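Local coordinates for pili retraction protein PilT (Thermus thermophilus, PDB 5FL3) that binds ADP and probably hydrolyses ATP to power the retraction of pili, at residues R89-L94 / V104-S109; Y74-D79 / L94-G99; D170-L175 / Q185-L190. One frame throughout, in Å; residues are numbered along the deposited sequence.

Interaction 1 of 3, residues R89-L94 / V104-S109; sequences RFRCNL and VMRVVS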
loop_
_atom_site.group_PDB
_atom_site.type_symbol
_atom_site.label_atom_id
_atom_site.label_comp_id
_atom_site.label_asym_id
_atom_site.label_seq_id
_atom_site.Cartn_x
_atom_site.Cartn_y
_atom_site.Cartn_z
ATOM N N ARG A 89 -4.621 16.583 7.489
ATOM C CA ARG A 89 -5.980 16.087 7.314
ATOM C C ARG A 89 -6.076 14.721 7.956
ATOM O O ARG A 89 -5.184 13.873 7.760
ATOM C CB ARG A 89 -6.364 15.992 5.839
ATOM C CG ARG A 89 -6.184 17.269 5.041
ATOM C CD ARG A 89 -7.197 17.324 3.918
ATOM N NE ARG A 89 -6.922 18.400 2.972
ATOM C CZ ARG A 89 -7.687 18.685 1.918
ATOM N NH1 ARG A 89 -8.797 17.982 1.677
ATOM N NH2 ARG A 89 -7.351 19.683 1.106
ATOM N N PHE A 90 -7.160 14.520 8.711
ATOM C CA PHE A 90 -7.428 13.283 9.444
ATOM C C PHE A 90 -8.736 12.661 9.007
ATOM O O PHE A 90 -9.707 13.361 8.754
ATOM C CB PHE A 90 -7.504 13.528 10.963
ATOM C CG PHE A 90 -6.286 14.188 11.555
ATOM C CD1 PHE A 90 -5.207 13.424 12.001
ATOM C CD2 PHE A 90 -6.225 15.571 11.687
ATOM C CE1 PHE A 90 -4.072 14.030 12.563
ATOM C CE2 PHE A 90 -5.090 16.192 12.242
ATOM C CZ PHE A 90 -4.013 15.414 12.677
ATOM N N ARG A 91 -8.771 11.336 8.929
ATOM C CA ARG A 91 -10.035 10.629 8.986
ATOM C C ARG A 91 -10.111 10.041 10.391
ATOM O O ARG A 91 -9.124 9.534 10.909
ATOM C CB ARG A 91 -10.146 9.546 7.907
ATOM C CG ARG A 91 -10.487 10.067 6.512
ATOM C CD ARG A 91 -11.610 9.248 5.863
ATOM N NE ARG A 91 -12.906 9.528 6.480
ATOM C CZ ARG A 91 -13.839 10.336 5.972
ATOM N NH1 ARG A 91 -13.642 10.934 4.806
ATOM N NH2 ARG A 91 -14.984 10.533 6.627
ATOM N N CYS A 92 -11.276 10.136 11.015
ATOM C CA CYS A 92 -11.412 9.802 12.425
ATOM C C CYS A 92 -12.507 8.787 12.660
ATOM O O CYS A 92 -13.602 8.889 12.109
ATOM C CB CYS A 92 -11.694 11.063 13.255
ATOM S SG CYS A 92 -10.514 12.386 12.946
ATOM N N ASN A 93 -12.200 7.809 13.498
ATOM C CA ASN A 93 -13.181 6.838 13.891
ATOM C C ASN A 93 -13.452 6.919 15.370
ATOM O O ASN A 93 -12.618 6.566 16.198
ATOM C CB ASN A 93 -12.738 5.441 13.491
ATOM C CG ASN A 93 -13.270 5.054 12.146
ATOM O OD1 ASN A 93 -14.403 4.561 12.029
ATOM N ND2 ASN A 93 -12.475 5.304 11.104
ATOM N N LEU A 94 -14.633 7.430 15.686
ATOM C CA LEU A 94 -15.093 7.513 17.048
ATOM C C LEU A 94 -15.737 6.172 17.335
ATOM O O LEU A 94 -16.482 5.666 16.506
ATOM C CB LEU A 94 -16.072 8.679 17.218
ATOM C CG LEU A 94 -16.686 9.040 18.572
ATOM C CD1 LEU A 94 -15.630 9.136 19.642
ATOM C CD2 LEU A 94 -17.413 10.368 18.458
ATOM N N VAL A 104 -9.836 7.014 17.031
ATOM C CA VAL A 104 -8.684 6.634 16.233
ATOM C C VAL A 104 -8.607 7.569 15.048
ATOM O O VAL A 104 -9.527 7.636 14.240
ATOM C CB VAL A 104 -8.741 5.173 15.748
ATOM C CG1 VAL A 104 -7.532 4.889 14.879
ATOM C CG2 VAL A 104 -8.771 4.215 16.932
ATOM N N MET A 105 -7.510 8.308 14.968
ATOM C CA MET A 105 -7.334 9.301 13.931
ATOM C C MET A 105 -6.229 8.871 12.979
ATOM O O MET A 105 -5.124 8.540 13.429
ATOM C CB MET A 105 -7.005 10.641 14.561
ATOM C CG MET A 105 -7.902 10.948 15.725
ATOM S SD MET A 105 -7.587 12.576 16.403
ATOM C CE MET A 105 -7.789 13.614 14.955
ATOM N N ARG A 106 -6.525 8.850 11.679
ATOM C CA ARG A 106 -5.495 8.561 10.672
ATOM C C ARG A 106 -5.072 9.822 9.910
ATOM O O ARG A 106 -5.917 10.593 9.442
ATOM C CB ARG A 106 -5.991 7.503 9.687
ATOM C CG ARG A 106 -5.001 7.178 8.583
ATOM C CD ARG A 106 -5.566 6.102 7.673
ATOM N NE ARG A 106 -6.912 6.465 7.231
ATOM C CZ ARG A 106 -7.170 7.240 6.179
ATOM N NH1 ARG A 106 -6.166 7.727 5.451
ATOM N NH2 ARG A 106 -8.428 7.529 5.856
ATOM N N VAL A 107 -3.772 10.049 9.785
ATOM C CA VAL A 107 -3.324 11.203 9.012
ATOM C C VAL A 107 -3.380 10.906 7.514
ATOM O O VAL A 107 -2.814 9.925 7.067
ATOM C CB VAL A 107 -1.895 11.627 9.382
ATOM C CG1 VAL A 107 -1.496 12.909 8.616
ATOM C CG2 VAL A 107 -1.770 11.817 10.893
ATOM N N VAL A 108 -4.091 11.736 6.753
ATOM C CA VAL A 108 -4.103 11.651 5.289
ATOM C C VAL A 108 -2.980 12.546 4.798
ATOM O O VAL A 108 -3.097 13.764 4.882
ATOM C CB VAL A 108 -5.461 12.127 4.678
ATOM C CG1 VAL A 108 -5.576 11.738 3.213
ATOM C CG2 VAL A 108 -6.653 11.587 5.476
ATOM N N SER A 109 -1.876 11.987 4.318
ATOM C CA SER A 109 -0.769 12.871 3.960
ATOM C C SER A 109 -0.869 13.406 2.546
ATOM O O SER A 109 -1.402 12.755 1.643
ATOM C CB SER A 109 0.585 12.190 4.117
ATOM O OG SER A 109 1.624 13.182 4.142
#

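Interaction 2 of 3, residues Y74-D79 / L94-G99; sequences YRKEMD and LLRQRG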
loop_
_atom_site.group_PDB
_atom_site.type_symbol
_atom_site.label_atom_id
_atom_site.label_comp_id
_atom_site.label_asym_id
_atom_site.label_seq_id
_atom_site.Cartn_x
_atom_site.Cartn_y
_atom_site.Cartn_z
ATOM N N TYR A 74 -26.899 8.865 18.287
ATOM C CA TYR A 74 -27.630 7.805 17.612
ATOM C C TYR A 74 -26.744 6.672 17.065
ATOM O O TYR A 74 -27.259 5.702 16.505
ATOM C CB TYR A 74 -28.471 8.408 16.482
ATOM C CG TYR A 74 -29.688 9.123 17.009
ATOM C CD1 TYR A 74 -30.807 8.405 17.423
ATOM C CD2 TYR A 74 -29.713 10.511 17.130
ATOM C CE1 TYR A 74 -31.928 9.044 17.924
ATOM C CE2 TYR A 74 -30.835 11.164 17.632
ATOM C CZ TYR A 74 -31.940 10.419 18.025
ATOM O OH TYR A 74 -33.064 11.037 18.524
ATOM N N ARG A 75 -25.427 6.778 17.251
ATOM C CA ARG A 75 -24.488 5.841 16.629
ATOM C C ARG A 75 -23.497 5.162 17.604
ATOM O O ARG A 75 -23.001 5.772 18.551
ATOM C CB ARG A 75 -23.710 6.568 15.524
ATOM C CG ARG A 75 -24.425 6.660 14.162
ATOM C CD ARG A 75 -23.493 7.339 13.163
ATOM N NE ARG A 75 -23.534 6.822 11.788
ATOM C CZ ARG A 75 -23.054 5.640 11.385
ATOM N NH1 ARG A 75 -22.512 4.783 12.250
ATOM N NH2 ARG A 75 -23.143 5.302 10.101
ATOM N N LYS A 76 -23.228 3.883 17.370
ATOM C CA LYS A 76 -22.199 3.178 18.117
ATOM C C LYS A 76 -20.826 3.592 17.603
ATOM O O LYS A 76 -19.857 3.611 18.354
ATOM C CB LYS A 76 -22.362 1.655 18.010
ATOM C CG LYS A 76 -23.676 1.103 18.549
ATOM C CD LYS A 76 -23.877 1.467 20.009
ATOM C CE LYS A 76 -25.177 0.888 20.552
ATOM N NZ LYS A 76 -25.572 1.627 21.801
ATOM N N GLU A 77 -20.747 3.910 16.317
ATOM C CA GLU A 77 -19.495 4.319 15.693
ATOM C C GLU A 77 -19.728 5.508 14.766
ATOM O O GLU A 77 -20.826 5.689 14.241
ATOM C CB GLU A 77 -18.871 3.169 14.899
ATOM C CG GLU A 77 -18.628 1.919 15.679
ATOM C CD GLU A 77 -19.817 0.973 15.684
ATOM O OE1 GLU A 77 -20.869 1.274 15.083
ATOM O OE2 GLU A 77 -19.704 -0.094 16.299
ATOM N N MET A 78 -18.693 6.317 14.573
ATOM C CA MET A 78 -18.771 7.441 13.650
ATOM C C MET A 78 -17.466 7.632 12.934
ATOM O O MET A 78 -16.417 7.718 13.559
ATOM C CB MET A 78 -19.126 8.721 14.370
ATOM C CG MET A 78 -20.596 8.943 14.540
ATOM S SD MET A 78 -20.859 10.677 14.947
ATOM C CE MET A 78 -20.077 11.444 13.526
ATOM N N ASP A 79 -17.536 7.698 11.614
ATOM C CA ASP A 79 -16.354 7.920 10.792
ATOM C C ASP A 79 -16.446 9.333 10.238
ATOM O O ASP A 79 -17.443 9.666 9.624
ATOM C CB ASP A 79 -16.277 6.875 9.672
ATOM C CG ASP A 79 -14.995 6.968 8.871
ATOM O OD1 ASP A 79 -14.608 8.099 8.450
ATOM O OD2 ASP A 79 -14.384 5.892 8.649
ATOM N N LEU A 94 -14.633 7.430 15.686
ATOM C CA LEU A 94 -15.093 7.513 17.048
ATOM C C LEU A 94 -15.737 6.172 17.335
ATOM O O LEU A 94 -16.482 5.666 16.506
ATOM C CB LEU A 94 -16.072 8.679 17.218
ATOM C CG LEU A 94 -16.686 9.040 18.572
ATOM C CD1 LEU A 94 -15.630 9.136 19.642
ATOM C CD2 LEU A 94 -17.413 10.368 18.458
ATOM N N LEU A 95 -15.424 5.587 18.486
ATOM C CA LEU A 95 -16.039 4.329 18.893
ATOM C C LEU A 95 -16.474 4.414 20.345
ATOM O O LEU A 95 -16.221 5.415 21.016
ATOM C CB LEU A 95 -15.067 3.166 18.693
ATOM C CG LEU A 95 -13.700 3.358 19.356
ATOM C CD1 LEU A 95 -13.551 2.388 20.507
ATOM C CD2 LEU A 95 -12.555 3.214 18.387
ATOM N N ARG A 96 -17.144 3.363 20.804
ATOM C CA ARG A 96 -17.495 3.157 22.212
ATOM C C ARG A 96 -16.856 1.872 22.683
ATOM O O ARG A 96 -16.939 0.859 22.003
ATOM C CB ARG A 96 -19.007 3.078 22.404
ATOM C CG ARG A 96 -19.738 4.333 21.953
ATOM C CD ARG A 96 -21.232 4.091 21.759
ATOM N NE ARG A 96 -21.939 5.331 21.453
ATOM C CZ ARG A 96 -22.218 6.270 22.355
ATOM N NH1 ARG A 96 -21.848 6.102 23.626
ATOM N NH2 ARG A 96 -22.858 7.381 21.987
ATOM N N GLN A 97 -16.195 1.898 23.829
ATOM C CA GLN A 97 -15.669 0.659 24.368
ATOM C C GLN A 97 -15.684 0.728 25.883
ATOM O O GLN A 97 -15.216 1.704 26.482
ATOM C CB GLN A 97 -14.263 0.382 23.815
ATOM C CG GLN A 97 -13.185 1.348 24.239
ATOM C CD GLN A 97 -12.513 0.919 25.531
ATOM O OE1 GLN A 97 -12.555 -0.241 25.908
ATOM N NE2 GLN A 97 -11.881 1.858 26.204
ATOM N N ARG A 98 -16.267 -0.301 26.490
ATOM C CA ARG A 98 -16.427 -0.392 27.942
ATOM C C ARG A 98 -17.042 0.874 28.548
ATOM O O ARG A 98 -16.556 1.416 29.551
ATOM C CB ARG A 98 -15.085 -0.727 28.596
ATOM C CG ARG A 98 -14.649 -2.157 28.279
ATOM C CD ARG A 98 -13.349 -2.531 28.937
ATOM N NE ARG A 98 -13.339 -2.168 30.345
ATOM C CZ ARG A 98 -12.294 -2.333 31.149
ATOM N NH1 ARG A 98 -11.171 -2.874 30.673
ATOM N NH2 ARG A 98 -12.375 -1.962 32.425
ATOM N N GLY A 99 -18.117 1.333 27.913
ATOM C CA GLY A 99 -18.888 2.463 28.392
ATOM C C GLY A 99 -18.265 3.795 28.035
ATOM O O GLY A 99 -18.761 4.861 28.412
#

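Interaction 3 of 3, residues D170-L175 / Q185-L190; sequences DPIEFL and QREVGL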
loop_
_atom_site.group_PDB
_atom_site.type_symbol
_atom_site.label_atom_id
_atom_site.label_comp_id
_atom_site.label_asym_id
_atom_site.label_seq_id
_atom_site.Cartn_x
_atom_site.Cartn_y
_atom_site.Cartn_z
ATOM N N ASP A 170 -9.783 2.569 -0.436
ATOM C CA ASP A 170 -10.506 2.238 0.776
ATOM C C ASP A 170 -9.556 2.084 1.964
ATOM O O ASP A 170 -9.110 0.967 2.262
ATOM C CB ASP A 170 -11.313 0.954 0.574
ATOM C CG ASP A 170 -12.189 0.628 1.759
ATOM O OD1 ASP A 170 -12.349 1.502 2.638
ATOM O OD2 ASP A 170 -12.741 -0.488 1.801
ATOM N N PRO A 171 -9.230 3.207 2.629
ATOM C CA PRO A 171 -9.631 4.593 2.305
ATOM C C PRO A 171 -8.562 5.328 1.457
ATOM O O PRO A 171 -7.543 4.725 1.112
ATOM C CB PRO A 171 -9.741 5.239 3.688
ATOM C CG PRO A 171 -8.577 4.585 4.440
ATOM C CD PRO A 171 -8.395 3.171 3.847
ATOM N N ILE A 172 -8.774 6.602 1.141
ATOM C CA ILE A 172 -7.721 7.385 0.482
ATOM C C ILE A 172 -6.609 7.663 1.478
ATOM O O ILE A 172 -6.863 8.263 2.520
ATOM C CB ILE A 172 -8.226 8.732 -0.076
ATOM C CG1 ILE A 172 -9.281 8.512 -1.149
ATOM C CG2 ILE A 172 -7.065 9.524 -0.657
ATOM C CD1 ILE A 172 -9.892 9.768 -1.642
ATOM N N GLU A 173 -5.391 7.221 1.157
ATOM C CA GLU A 173 -4.254 7.337 2.066
ATOM C C GLU A 173 -3.409 8.564 1.736
ATOM O O GLU A 173 -2.865 9.211 2.623
ATOM C CB GLU A 173 -3.384 6.065 2.023
ATOM C CG GLU A 173 -4.074 4.753 2.491
ATOM C CD GLU A 173 -4.318 4.707 3.997
ATOM O OE1 GLU A 173 -3.869 5.657 4.696
ATOM O OE2 GLU A 173 -4.971 3.735 4.482
ATOM N N PHE A 174 -3.312 8.877 0.451
ATOM C CA PHE A 174 -2.574 10.043 -0.033
ATOM C C PHE A 174 -3.459 10.921 -0.903
ATOM O O PHE A 174 -4.222 10.406 -1.726
ATOM C CB PHE A 174 -1.352 9.608 -0.830
ATOM C CG PHE A 174 -0.274 9.025 0.010
ATOM C CD1 PHE A 174 0.691 9.841 0.581
ATOM C CD2 PHE A 174 -0.224 7.662 0.243
ATOM C CE1 PHE A 174 1.686 9.305 1.362
ATOM C CE2 PHE A 174 0.766 7.120 1.024
ATOM C CZ PHE A 174 1.722 7.939 1.588
ATOM N N LEU A 175 -3.356 12.239 -0.721
ATOM C CA LEU A 175 -4.059 13.201 -1.574
ATOM C C LEU A 175 -3.138 13.750 -2.668
ATOM O O LEU A 175 -2.082 14.328 -2.388
ATOM C CB LEU A 175 -4.619 14.345 -0.744
ATOM C CG LEU A 175 -5.703 13.901 0.222
ATOM C CD1 LEU A 175 -6.037 15.033 1.184
ATOM C CD2 LEU A 175 -6.936 13.434 -0.549
ATOM N N GLN A 185 -9.821 10.745 -7.552
ATOM C CA GLN A 185 -9.753 9.818 -6.417
ATOM C C GLN A 185 -11.119 9.597 -5.765
ATOM O O GLN A 185 -11.764 10.517 -5.252
ATOM C CB GLN A 185 -8.745 10.317 -5.385
ATOM C CG GLN A 185 -7.403 10.704 -6.002
ATOM C CD GLN A 185 -6.373 11.008 -4.943
ATOM O OE1 GLN A 185 -6.037 12.169 -4.701
ATOM N NE2 GLN A 185 -5.880 9.965 -4.287
ATOM N N ARG A 186 -11.522 8.336 -5.783
ATOM C CA ARG A 186 -12.850 7.908 -5.401
ATOM C C ARG A 186 -12.792 6.999 -4.176
ATOM O O ARG A 186 -12.301 5.881 -4.259
ATOM C CB ARG A 186 -13.511 7.207 -6.593
ATOM C CG ARG A 186 -14.278 8.179 -7.417
ATOM C CD ARG A 186 -14.347 7.906 -8.882
ATOM N NE ARG A 186 -15.315 6.898 -9.285
ATOM C CZ ARG A 186 -16.632 6.880 -9.046
ATOM N NH1 ARG A 186 -17.253 7.807 -8.333
ATOM N NH2 ARG A 186 -17.336 5.872 -9.542
ATOM N N GLU A 187 -13.294 7.488 -3.045
ATOM C CA GLU A 187 -13.222 6.753 -1.779
ATOM C C GLU A 187 -14.404 5.796 -1.646
ATOM O O GLU A 187 -15.561 6.201 -1.815
ATOM C CB GLU A 187 -13.179 7.732 -0.589
ATOM C CG GLU A 187 -12.447 7.192 0.635
ATOM C CD GLU A 187 -11.851 8.278 1.533
ATOM O OE1 GLU A 187 -12.353 9.427 1.533
ATOM O OE2 GLU A 187 -10.871 7.979 2.253
ATOM N N VAL A 188 -14.105 4.529 -1.362
ATOM C CA VAL A 188 -15.137 3.511 -1.184
ATOM C C VAL A 188 -15.951 3.816 0.069
ATOM O O VAL A 188 -15.390 4.095 1.128
ATOM C CB VAL A 188 -14.533 2.103 -1.072
ATOM C CG1 VAL A 188 -15.575 1.115 -0.602
ATOM C CG2 VAL A 188 -13.898 1.668 -2.413
ATOM N N GLY A 189 -17.270 3.796 -0.072
ATOM C CA GLY A 189 -18.172 4.149 1.005
ATOM C C GLY A 189 -18.662 5.589 0.938
ATOM O O GLY A 189 -19.624 5.948 1.621
ATOM N N LEU A 190 -17.995 6.420 0.140
ATOM C CA LEU A 190 -18.340 7.844 0.052
ATOM C C LEU A 190 -18.569 8.264 -1.401
ATOM O O LEU A 190 -19.637 8.767 -1.762
ATOM C CB LEU A 190 -17.232 8.711 0.683
ATOM C CG LEU A 190 -16.748 8.339 2.092
ATOM C CD1 LEU A 190 -15.335 8.903 2.408
ATOM C CD2 LEU A 190 -17.763 8.833 3.106
HETATM O O HOH W 1 -13.106 4.130 2.172
#

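Interaction 1 of 3, residues R89-L94 / V104-S109
Arg91 and Arg106 form a hydrogen-bonded antiparallel pair: Arg106 N donates to Arg91 O at 2.8 Å, and Arg91 N donates back to Arg106 O. Asn93 and Val104 repeat the exchange, with Asn93 N 2.8 Å from Val104 O and Val104 N bound to Asn93 O. Between and beyond them, Cys92–Met105 and Phe90–Val107 are non-hydrogen-bonded pairs, whose side chains share one face of the sheet.

The apolar contacts lie on that face. Met105 bends at its last torsion (chi3 55°), which sets CE over one face of the Phe90 ring, 4.0 Å from the ring centroid, in a CH-pi contact. The same methyl reaches Cys92 SG at 3.6 Å, a double role that suits a flexible thioether. The Val107 side chain lies beside that of Phe90 and points the same way, its CG2 3.6 Å from Phe90 CE1. Leu16 and Val20 of helix 11-21 cover this face, so large apolar residues fit it.

On the other face the end of the Arg106 guanidinium comes up to the CB and CG methylenes of Arg91, the two side chains crossing obliquely. Their like charges are probably tolerable because Arg91 NE pairs with Asp79, while Arg106 NH1 binds Ile172 O and Glu173. The arrangement is a beta hairpin of strands 88-97 and 100-108, within the PAS-like N-terminal sheet of PilT-type ATPases.

Interaction 2 of 3, residues Y74-D79 / L94-G99
Arg96 stretches across to the backbone of Arg75, its chain extended from CG to NE. Arg96 NE donates to Arg75 O at 3.1 Å in an almost straight bond, 176° at the hydrogen. The carbonyl oxygen sits at the edge of the guanidinium and in its plane, where an N-H is directed, and Lys76 CA lies at the same group's edge. An arginine suits this place because its long chain can bridge the gap where the two backbones have begun to separate.

Lys76 crosses Arg96 at about a right angle, so that methylene meets methylene, with Lys76 CD 4.1 Å from Arg96 CD. Lys76 NZ and Arg96 NE, of like charge, are 5.2 Å apart and not in contact; both residues are exposed, so solvent probably screens them.

Met78 and Leu94 stand next to each other on one face of the sheet, touching through Met78 CB and Leu94 CB at 4.2 Å. Beyond CB, Met78 turns its chain away from Leu94. The backbones beneath form a hydrogen-bonded pair: Leu94 N donates to Met78 O at 2.8 Å, and Met78 N donates to Leu94 O at 3.0 Å. Glu77 CA adds a CA-H...O contact to Leu94 O.

Strand 78-84 is the outermost strand of the sheet within this chain, and the contact lies where it starts to pair with strand 88-97. Helix 66-72 packs against the apolar pair, Leu72 touching both Met78 and Leu94, while Leu94 also touches Phe101 and Leu103 of strand 100-108.

Interaction 3 of 3, residues D170-L175 / Q185-L190
Glu187 OE2 accepts the backbone N-H of Ile172 at 2.7 Å, the donor approaching from above the carboxylate plane. CG anti to the backbone N (chi1 -152°) and an extended chain beyond it carry the carboxylate across to the loop, and Arg91 NH1 makes a long, weak ion pair with OE1. The Ile172 side chain crosses that of Glu187 obliquely, CG1 3.7 Å from the carboxylate carbon CD of Glu187 and near its CB and CG. An alanine in place of Glu187 would probably leave Ile172 N without its acceptor and open a gap beside Ile172 CG1.

The amide of Gln185 is gripped by three bonds. Gln185 NE2 donates to Phe174 O at 3.1 Å, nearly along the C=O axis, and also to Glu169 OE2, while OE1 accepts His176 N. A glutamine suits this place, offering both donors and an acceptor.

A water donates to Asp170 OD1 at 2.8 Å and to Val188 O, and Asp170 CB packs on Val188 CB. Residues 169-173, with a cis peptide before Pro171, resemble the Asp box of secretion ATPases. The loop places the Phe174 side chain about 4 Å, nearest atoms, from the side chains of Ser147, which ends the P-loop, and Thr148 next to it, both of which bind ADP.

In the fold
From the N terminus, interaction 2 opens first, where strand 78-84 begins, and closes at 94-99 around the turn between strands 78-84 and 88-97. Before it closes, interaction 1 has opened at 89-94, and it closes at 104-109 round the next hairpin. The two therefore cross and share Leu94, joining three neighbouring strands of one antiparallel sheet. Interaction 3 follows in series and closes the loop from 170-175 to 185-190 at the edge of the second sheet, which carries the P-loop. Interaction 1 touches it, with Leu175 N near Ser109 O, and so links the N-terminal sheet to the nucleotide-binding part. Interactions 2 and 3 do not meet.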